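Long-range contact in retinol dehydratase (PDB 1FMJ), which probably dehydrates retinol, using a sulfotransferase-type fold that binds retinol together with the spent nucleotide adenosine-3'-5'-diphosphate: residues S74-I86 with Y248-I262. Numbering follows the deposited sequence.
Sequences SGTTMTQELVWLI and YEDYLKDLPGCIARI. With HG (mercury (II) ion), chain C; A3P (adenosine-3'-5'-diphosphate), chain G.
Leu82 of helix 76-86 pushes knob-into-hole into a socket formed by Tyr251, Leu255, Ile259 and Ile262. Its two methyls divide the work: Leu82 CD1 meets Ile262 CD1 at 3.9 Å, and Leu82 CD2 lies against Ile259 CG1. One turn on, Ile86 CD1 packs on Ile262 CG2, so Ile262 reaches two successive turns of the helix, which crosses helix 255-262 at -55°. Toward the nucleotide, Met78 takes over. Its SD makes Met-aromatic contacts with two rings, at the edge of Tyr248, 3.7 Å from Tyr248 CE1, and obliquely to Tyr251; the bend at chi3 (72°) turns CE toward Tyr251, where it packs 3.6 Å from Tyr251 CD1. Met78 CG also touches the adenine, 3.4 Å from A3P C5. This is the P-loop-like end of the sulfotransferase fold: the backbone N-H groups of Gly75, Thr76 and Thr77 at the helix start, with both threonine hydroxyls, grip the 5'-phosphate, while Tyr248 OH donates to A3P N3 at 2.9 Å. Deeper in, Tyr251 OH donates to Thr79 OG1 (2.7 Å), which lies near the ring plane and donates its own hydrogen bond to Gly75 O, a two-bond chain linking the tyrosine to the phosphate-binding loop. A phenylalanine in place of Tyr251 would probably leave Thr79 OG1 without its buried donor and cut the chain to Gly75 O. Tyr251 also touches Leu246 of strand 243-247, an outermost strand of the parallel sheet.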
loop_
_atom_site.group_PDB
_atom_site.type_symbol
_atom_site.label_atom_id
_atom_site.label_comp_id
_atom_site.label_asym_id
_atom_site.label_seq_id
_atom_site.Cartn_x
_atom_site.Cartn_y
_atom_site.Cartn_z
ATOM N N SER A 74 1.088 4.506 3.890
ATOM C CA SER A 74 0.435 5.780 4.144
ATOM C C SER A 74 -0.741 5.684 5.097
ATOM O O SER A 74 -1.454 6.667 5.291
ATOM C CB SER A 74 -0.047 6.386 2.827
ATOM O OG SER A 74 1.041 6.645 1.965
ATOM N N GLY A 75 -0.961 4.510 5.677
ATOM C CA GLY A 75 -2.075 4.347 6.605
ATOM C C GLY A 75 -3.199 3.441 6.125
ATOM O O GLY A 75 -4.330 3.526 6.603
ATOM N N THR A 76 -2.891 2.552 5.188
ATOM C CA THR A 76 -3.897 1.644 4.638
ATOM C C THR A 76 -4.483 0.656 5.656
ATOM O O THR A 76 -5.698 0.459 5.707
ATOM C CB THR A 76 -3.311 0.829 3.467
ATOM O OG1 THR A 76 -2.485 1.679 2.667
ATOM C CG2 THR A 76 -4.419 0.257 2.593
ATOM N N THR A 77 -3.626 0.038 6.464
ATOM C CA THR A 77 -4.091 -0.955 7.435
ATOM C C THR A 77 -5.116 -0.399 8.413
ATOM O O THR A 77 -6.153 -1.020 8.641
ATOM C CB THR A 77 -2.919 -1.558 8.227
ATOM O OG1 THR A 77 -1.855 -1.884 7.325
ATOM C CG2 THR A 77 -3.367 -2.834 8.937
ATOM N N MET A 78 -4.824 0.766 8.991
ATOM C CA MET A 78 -5.729 1.424 9.931
ATOM C C MET A 78 -7.075 1.613 9.269
ATOM O O MET A 78 -8.116 1.230 9.803
ATOM C CB MET A 78 -5.224 2.816 10.294
ATOM C CG MET A 78 -3.864 2.862 10.906
ATOM S SD MET A 78 -3.353 4.553 11.039
ATOM C CE MET A 78 -4.426 5.113 12.374
ATOM N N THR A 79 -7.031 2.244 8.101
ATOM C CA THR A 79 -8.225 2.536 7.323
ATOM C C THR A 79 -9.009 1.265 7.025
ATOM O O THR A 79 -10.234 1.247 7.138
ATOM C CB THR A 79 -7.857 3.218 5.993
ATOM O OG1 THR A 79 -7.044 4.365 6.257
ATOM C CG2 THR A 79 -9.117 3.659 5.247
ATOM N N GLN A 80 -8.310 0.202 6.642
ATOM C CA GLN A 80 -8.992 -1.057 6.343
ATOM C C GLN A 80 -9.788 -1.547 7.544
ATOM O O GLN A 80 -10.911 -2.013 7.401
ATOM C CB GLN A 80 -7.995 -2.142 5.951
ATOM C CG GLN A 80 -7.454 -1.996 4.553
ATOM C CD GLN A 80 -6.441 -3.053 4.229
ATOM O OE1 GLN A 80 -6.774 -4.228 4.111
ATOM N NE2 GLN A 80 -5.188 -2.644 4.086
ATOM N N GLU A 81 -9.193 -1.445 8.723
ATOM C CA GLU A 81 -9.847 -1.900 9.941
ATOM C C GLU A 81 -11.052 -1.041 10.264
ATOM O O GLU A 81 -12.131 -1.564 10.561
ATOM C CB GLU A 81 -8.865 -1.887 11.111
ATOM C CG GLU A 81 -9.429 -2.475 12.405
ATOM C CD GLU A 81 -9.595 -3.990 12.367
ATOM O OE1 GLU A 81 -9.973 -4.564 13.410
ATOM O OE2 GLU A 81 -9.348 -4.610 11.310
ATOM N N LEU A 82 -10.868 0.278 10.208
ATOM C CA LEU A 82 -11.959 1.204 10.485
ATOM C C LEU A 82 -13.117 0.933 9.533
ATOM O O LEU A 82 -14.259 0.747 9.959
ATOM C CB LEU A 82 -11.495 2.652 10.305
ATOM C CG LEU A 82 -10.476 3.188 11.304
ATOM C CD1 LEU A 82 -10.049 4.604 10.896
ATOM C CD2 LEU A 82 -11.083 3.185 12.693
ATOM N N VAL A 83 -12.804 0.912 8.239
ATOM C CA VAL A 83 -13.795 0.678 7.196
ATOM C C VAL A 83 -14.522 -0.658 7.340
ATOM O O VAL A 83 -15.719 -0.746 7.081
ATOM C CB VAL A 83 -13.134 0.738 5.788
ATOM C CG1 VAL A 83 -14.102 0.241 4.722
ATOM C CG2 VAL A 83 -12.701 2.162 5.471
ATOM N N TRP A 84 -13.813 -1.705 7.748
ATOM C CA TRP A 84 -14.458 -3.001 7.874
ATOM C C TRP A 84 -15.406 -3.025 9.053
ATOM O O TRP A 84 -16.526 -3.506 8.941
ATOM C CB TRP A 84 -13.430 -4.123 8.039
ATOM C CG TRP A 84 -13.970 -5.476 7.653
ATOM C CD1 TRP A 84 -13.976 -6.032 6.402
ATOM C CD2 TRP A 84 -14.605 -6.427 8.516
ATOM N NE1 TRP A 84 -14.574 -7.269 6.436
ATOM C CE2 TRP A 84 -14.968 -7.538 7.719
ATOM C CE3 TRP A 84 -14.904 -6.450 9.886
ATOM C CZ2 TRP A 84 -15.612 -8.665 8.247
ATOM C CZ3 TRP A 84 -15.548 -7.573 10.411
ATOM C CH2 TRP A 84 -15.892 -8.663 9.591
ATOM N N LEU A 85 -14.956 -2.514 10.187
ATOM C CA LEU A 85 -15.795 -2.504 11.379
ATOM C C LEU A 85 -17.042 -1.657 11.181
ATOM O O LEU A 85 -18.135 -2.049 11.592
ATOM C CB LEU A 85 -14.998 -1.995 12.585
ATOM C CG LEU A 85 -14.001 -3.021 13.129
ATOM C CD1 LEU A 85 -13.045 -2.386 14.135
ATOM C CD2 LEU A 85 -14.785 -4.168 13.763
ATOM N N ILE A 86 -16.875 -0.503 10.538
ATOM C CA ILE A 86 -17.987 0.404 10.291
ATOM C C ILE A 86 -19.019 -0.187 9.332
ATOM O O ILE A 86 -20.219 0.008 9.512
ATOM C CB ILE A 86 -17.478 1.752 9.742
ATOM C CG1 ILE A 86 -16.585 2.417 10.796
ATOM C CG2 ILE A 86 -18.661 2.651 9.375
ATOM C CD1 ILE A 86 -16.019 3.767 10.393
ATOM N N TYR A 248 -2.831 10.705 6.611
ATOM C CA TYR A 248 -2.413 9.897 7.750
ATOM C C TYR A 248 -2.183 10.750 8.996
ATOM O O TYR A 248 -2.475 10.330 10.113
ATOM C CB TYR A 248 -1.137 9.144 7.393
ATOM C CG TYR A 248 -0.476 8.455 8.565
ATOM C CD1 TYR A 248 -1.019 7.297 9.124
ATOM C CD2 TYR A 248 0.688 8.969 9.119
ATOM C CE1 TYR A 248 -0.403 6.667 10.210
ATOM C CE2 TYR A 248 1.305 8.352 10.196
ATOM C CZ TYR A 248 0.760 7.207 10.734
ATOM O OH TYR A 248 1.403 6.602 11.788
ATOM N N GLU A 249 -1.652 11.946 8.802
ATOM C CA GLU A 249 -1.391 12.836 9.918
ATOM C C GLU A 249 -2.668 13.170 10.700
ATOM O O GLU A 249 -2.652 13.217 11.934
ATOM C CB GLU A 249 -0.724 14.123 9.423
ATOM C CG GLU A 249 0.724 13.964 8.944
ATOM C CD GLU A 249 0.862 13.247 7.609
ATOM O OE1 GLU A 249 -0.110 13.235 6.823
ATOM O OE2 GLU A 249 1.958 12.715 7.332
ATOM N N ASP A 250 -3.771 13.392 9.992
ATOM C CA ASP A 250 -5.019 13.720 10.665
ATOM C C ASP A 250 -5.513 12.603 11.574
ATOM O O ASP A 250 -6.215 12.865 12.548
ATOM C CB ASP A 250 -6.092 14.113 9.647
ATOM C CG ASP A 250 -5.789 15.452 8.984
ATOM O OD1 ASP A 250 -5.291 16.358 9.689
ATOM O OD2 ASP A 250 -6.054 15.608 7.773
ATOM N N TYR A 251 -5.138 11.365 11.261
ATOM C CA TYR A 251 -5.513 10.212 12.078
ATOM C C TYR A 251 -4.880 10.357 13.463
ATOM O O TYR A 251 -5.476 9.985 14.473
ATOM C CB TYR A 251 -4.988 8.912 11.450
ATOM C CG TYR A 251 -5.884 8.243 10.420
ATOM C CD1 TYR A 251 -5.374 7.249 9.585
ATOM C CD2 TYR A 251 -7.237 8.571 10.304
ATOM C CE1 TYR A 251 -6.179 6.594 8.660
ATOM C CE2 TYR A 251 -8.064 7.911 9.371
ATOM C CZ TYR A 251 -7.521 6.926 8.556
ATOM O OH TYR A 251 -8.303 6.268 7.640
ATOM N N LEU A 252 -3.657 10.886 13.487
ATOM C CA LEU A 252 -2.904 11.078 14.721
ATOM C C LEU A 252 -3.318 12.339 15.476
ATOM O O LEU A 252 -3.119 12.434 16.691
ATOM C CB LEU A 252 -1.402 11.153 14.415
ATOM C CG LEU A 252 -0.804 10.049 13.541
ATOM C CD1 LEU A 252 0.693 10.285 13.389
ATOM C CD2 LEU A 252 -1.075 8.691 14.166
ATOM N N LYS A 253 -3.877 13.315 14.769
ATOM C CA LYS A 253 -4.293 14.536 15.439
ATOM C C LYS A 253 -5.697 14.383 16.024
ATOM O O LYS A 253 -5.938 14.755 17.175
ATOM C CB LYS A 253 -4.250 15.733 14.484
ATOM C CG LYS A 253 -4.462 17.067 15.201
ATOM C CD LYS A 253 -4.780 18.213 14.246
ATOM C CE LYS A 253 -5.172 19.469 15.021
ATOM N NZ LYS A 253 -5.749 20.520 14.136
ATOM N N ASP A 254 -6.617 13.821 15.241
ATOM C CA ASP A 254 -7.992 13.637 15.702
ATOM C C ASP A 254 -8.648 12.419 15.042
ATOM O O ASP A 254 -9.431 12.563 14.102
ATOM C CB ASP A 254 -8.815 14.893 15.385
ATOM C CG ASP A 254 -10.104 14.967 16.183
ATOM O OD1 ASP A 254 -10.661 13.909 16.531
ATOM O OD2 ASP A 254 -10.569 16.093 16.451
ATOM N N LEU A 255 -8.338 11.227 15.543
ATOM C CA LEU A 255 -8.898 9.999 14.983
ATOM C C LEU A 255 -10.420 9.976 15.087
ATOM O O LEU A 255 -11.099 9.566 14.145
ATOM C CB LEU A 255 -8.295 8.768 15.670
ATOM C CG LEU A 255 -8.583 7.422 14.992
ATOM C CD1 LEU A 255 -8.171 7.487 13.517
ATOM C CD2 LEU A 255 -7.822 6.307 15.698
ATOM N N PRO A 256 -10.979 10.410 16.236
ATOM C CA PRO A 256 -12.437 10.426 16.406
ATOM C C PRO A 256 -13.101 11.218 15.283
ATOM O O PRO A 256 -14.116 10.798 14.729
ATOM C CB PRO A 256 -12.615 11.096 17.762
ATOM C CG PRO A 256 -11.431 10.594 18.521
ATOM C CD PRO A 256 -10.309 10.751 17.505
ATOM N N GLY A 257 -12.509 12.365 14.954
ATOM C CA GLY A 257 -13.033 13.206 13.890
ATOM C C GLY A 257 -12.920 12.511 12.548
ATOM O O GLY A 257 -13.805 12.630 11.695
ATOM N N CYS A 258 -11.821 11.789 12.352
ATOM C CA CYS A 258 -11.613 11.052 11.113
ATOM C C CYS A 258 -12.601 9.893 11.036
ATOM O O CYS A 258 -13.173 9.621 9.986
ATOM C CB CYS A 258 -10.188 10.505 11.048
ATOM S SG CYS A 258 -8.936 11.689 10.533
ATOM N N ILE A 259 -12.792 9.207 12.156
ATOM C CA ILE A 259 -13.718 8.081 12.197
ATOM C C ILE A 259 -15.116 8.533 11.780
ATOM O O ILE A 259 -15.842 7.797 11.106
ATOM C CB ILE A 259 -13.783 7.454 13.608
ATOM C CG1 ILE A 259 -12.454 6.759 13.929
ATOM C CG2 ILE A 259 -14.932 6.460 13.683
ATOM C CD1 ILE A 259 -12.386 6.143 15.319
ATOM N N ALA A 260 -15.475 9.751 12.179
ATOM C CA ALA A 260 -16.776 10.321 11.854
ATOM C C ALA A 260 -16.859 10.606 10.362
ATOM O O ALA A 260 -17.871 10.322 9.716
ATOM C CB ALA A 260 -17.005 11.608 12.655
ATOM N N ARG A 261 -15.796 11.176 9.812
ATOM C CA ARG A 261 -15.783 11.467 8.393
ATOM C C ARG A 261 -15.986 10.174 7.605
ATOM O O ARG A 261 -16.763 10.135 6.656
ATOM C CB ARG A 261 -14.463 12.128 7.984
ATOM C CG ARG A 261 -14.252 13.524 8.550
ATOM C CD ARG A 261 -13.037 14.183 7.915
ATOM N NE ARG A 261 -13.263 14.491 6.508
ATOM C CZ ARG A 261 -12.327 14.957 5.686
ATOM N NH1 ARG A 261 -11.094 15.166 6.131
ATOM N NH2 ARG A 261 -12.623 15.221 4.422
ATOM N N ILE A 262 -15.296 9.111 8.006
ATOM C CA ILE A 262 -15.424 7.838 7.309
ATOM C C ILE A 262 -16.826 7.239 7.463
ATOM O O ILE A 262 -17.341 6.605 6.540
ATOM C CB ILE A 262 -14.366 6.825 7.799
ATOM C CG1 ILE A 262 -12.965 7.340 7.454
ATOM C CG2 ILE A 262 -14.606 5.457 7.151
ATOM C CD1 ILE A 262 -11.848 6.557 8.100
HETATM HG HG HG C . -9.570 13.763 11.605
HETATM P P1 A3P G . 5.476 3.671 10.274
HETATM O O1P A3P G . 6.397 2.828 9.492
HETATM O O2P A3P G . 5.379 3.210 11.675
HETATM O O3P A3P G . 5.910 5.076 10.241
HETATM P P2 A3P G . 0.217 0.957 5.529
HETATM O O4P A3P G . -0.813 0.252 6.308
HETATM O O5P A3P G . -0.397 1.730 4.428
HETATM O O6P A3P G . 1.211 -0.022 5.003
HETATM O "O5'" A3P G . 0.968 1.973 6.477
HETATM C "C5'" A3P G . 1.686 1.538 7.620
HETATM C "C4'" A3P G . 2.074 2.723 8.509
HETATM O "O4'" A3P G . 0.953 3.002 9.395
HETATM C "C3'" A3P G . 3.251 2.403 9.432
HETATM O "O3'" A3P G . 4.031 3.608 9.615
HETATM C "C2'" A3P G . 2.533 1.863 10.652
HETATM O "O2'" A3P G . 3.284 1.685 11.849
HETATM C "C1'" A3P G . 1.385 2.856 10.753
HETATM N N9 A3P G . 0.282 2.364 11.588
HETATM C C8 A3P G . -0.358 1.134 11.569
HETATM N N7 A3P G . -1.317 0.999 12.446
HETATM C C5 A3P G . -1.327 2.221 13.104
HETATM C C6 A3P G . -2.123 2.757 14.176
HETATM N N6 A3P G . -3.101 2.071 14.776
HETATM N N1 A3P G . -1.862 4.058 14.604
HETATM C C2 A3P G . -0.868 4.797 14.013
HETATM N N3 A3P G . -0.048 4.398 12.993
HETATM C C4 A3P G . -0.334 3.092 12.585
#